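Local atomic coordinates of endoglycosidase (Bacteroides thetaiotaomicron, PDB entry 6Q64), a protein that probably hydrolyses O-glycosidic bonds as a family 18 glycoside hydrolase of the complex N-glycan breakdown apparatus of a gut bacterium. Residues C132-D137 with Y193-T198. The protein carries 1 engineered substitution. Numbering follows the deposited sequence.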
# COMPACT_ATOMS: atom_id res chain seq x y z
N CYS A 132 5.56 4.06 -5.32
CA CYS A 132 6.00 4.07 -3.92
C CYS A 132 7.49 4.36 -3.83
O CYS A 132 8.21 3.83 -4.65
CB CYS A 132 5.82 2.71 -3.28
SG CYS A 132 6.41 2.72 -1.57
N TRP A 133 7.89 5.14 -2.84
CA TRP A 133 9.30 5.55 -2.57
C TRP A 133 9.28 6.61 -1.49
O TRP A 133 8.25 7.27 -1.34
CB TRP A 133 10.02 6.03 -3.83
CG TRP A 133 9.60 7.36 -4.40
CD1 TRP A 133 9.80 8.58 -3.84
CD2 TRP A 133 9.04 7.61 -5.71
NE1 TRP A 133 9.37 9.57 -4.69
CE2 TRP A 133 8.89 9.01 -5.84
CE3 TRP A 133 8.61 6.80 -6.78
CZ2 TRP A 133 8.35 9.61 -6.98
CZ3 TRP A 133 8.08 7.39 -7.91
CH2 TRP A 133 7.96 8.78 -8.01
N ILE A 134 10.40 6.72 -0.77
CA ILE A 134 10.56 7.56 0.45
C ILE A 134 10.45 9.02 0.03
O ILE A 134 11.05 9.41 -0.98
CB ILE A 134 11.89 7.30 1.18
CG1 ILE A 134 11.83 6.02 2.01
CG2 ILE A 134 12.27 8.51 2.04
CD1 ILE A 134 13.20 5.52 2.46
N ILE A 135 9.68 9.80 0.78
CA ILE A 135 9.66 11.28 0.59
C ILE A 135 10.35 11.93 1.79
O ILE A 135 9.97 11.65 2.99
CB ILE A 135 8.26 11.76 0.20
CG1 ILE A 135 8.06 11.30 -1.25
CG2 ILE A 135 8.11 13.26 0.36
CD1 ILE A 135 6.68 11.47 -1.78
N GLN A 136 11.45 12.60 1.41
CA GLN A 136 12.52 13.18 2.25
C GLN A 136 12.79 14.57 1.67
O GLN A 136 12.37 15.54 2.33
CB GLN A 136 13.77 12.29 2.23
CG GLN A 136 15.06 13.00 2.62
CD GLN A 136 16.05 12.09 3.32
OE1 GLN A 136 15.70 11.30 4.20
NE2 GLN A 136 17.31 12.21 2.94
N ASP A 137 13.38 14.66 0.48
CA ASP A 137 13.74 15.98 -0.12
C ASP A 137 12.79 16.30 -1.27
O ASP A 137 12.19 15.36 -1.81
CB ASP A 137 15.22 16.03 -0.50
CG ASP A 137 16.12 15.88 0.72
OD1 ASP A 137 16.00 16.70 1.66
OD2 ASP A 137 16.89 14.91 0.76
N TYR A 193 12.67 8.71 11.57
CA TYR A 193 13.46 7.46 11.42
C TYR A 193 14.60 7.72 10.43
O TYR A 193 14.98 6.80 9.71
CB TYR A 193 12.54 6.30 11.06
CG TYR A 193 11.50 6.00 12.10
CD1 TYR A 193 11.82 5.93 13.45
CD2 TYR A 193 10.19 5.78 11.74
CE1 TYR A 193 10.85 5.67 14.41
CE2 TYR A 193 9.21 5.50 12.68
CZ TYR A 193 9.54 5.45 14.02
OH TYR A 193 8.56 5.18 14.92
N GLY A 194 15.14 8.94 10.43
CA GLY A 194 16.30 9.32 9.61
C GLY A 194 15.93 9.86 8.25
O GLY A 194 16.82 10.37 7.58
N HIS A 195 14.68 9.81 7.80
CA HIS A 195 14.35 10.28 6.42
C HIS A 195 13.69 11.65 6.47
O HIS A 195 12.58 11.82 5.91
CB HIS A 195 13.62 9.20 5.63
CG HIS A 195 14.58 8.11 5.34
ND1 HIS A 195 14.55 6.91 6.01
CD2 HIS A 195 15.69 8.12 4.57
CE1 HIS A 195 15.57 6.17 5.61
NE2 HIS A 195 16.29 6.90 4.73
N SER A 196 14.41 12.59 7.07
CA SER A 196 14.01 14.00 7.26
C SER A 196 14.73 14.88 6.24
O SER A 196 15.94 14.65 6.06
CB SER A 196 14.32 14.42 8.66
OG SER A 196 13.25 15.18 9.17
N GLY A 197 14.05 15.84 5.61
CA GLY A 197 14.62 16.62 4.50
C GLY A 197 13.92 17.95 4.27
O GLY A 197 13.40 18.52 5.25
N THR A 198 13.89 18.42 3.02
CA THR A 198 13.37 19.75 2.63
C THR A 198 11.86 19.66 2.38
O THR A 198 11.28 20.64 1.86
CB THR A 198 14.13 20.29 1.41
OG1 THR A 198 13.74 19.57 0.24
CG2 THR A 198 15.64 20.22 1.57
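The side chain of Ile-134 meets the imidazole of His-195 nearly square on: CD1 of Ile-134 stands 3.9 Å from the centroid of the His-195 ring, 4° off its normal, in a CH-pi contact over the centre of the face. The other branch, CG2 of Ile-134, set anti to its own backbone N, packs 3.9 Å from CB of His-195, so both branches of the isoleucine bear on the histidine. As modelled, OE1 of Gln-136 lies near the ring edge, but it also falls too close to CA of His-195 for its exact place to be trusted. The fit is also close around Gly-197, whose bare CA lies 3.3 Å from the carbonyl O of Gln-136, a CA-H...O contact, and 3.2 Å from OD1 of Asp-137. That same OD1 of Asp-137 accepts the one hydrogen bond across the contact, from N of Thr-198 at 3.0 Å. The angle at the hydrogen is 144°, and the donor comes to the anti side of OD1, 21° out of the carboxylate plane. OG1 of Thr-198 in turn bonds to the backbone N of Leu-138. On the solvent side the contact thins: Gly-194 and Ser-196 are exposed, and Ser-196 points its CB away from 132-137. In this TIM-barrel enzyme, the contact joins the C-terminal end of strand 128-135 to the loop between strand 184-189 and helix 211-224. Backbone hydrogen bonds tie Ile-135 to Asp-188 of strand 184-189 and Gln-136 to Leu-199 and Ala-200 of the loop, while Ile-135 faces out of the barrel, between strand 184-189 and Met-213 and Phe-216 of helix 211-224.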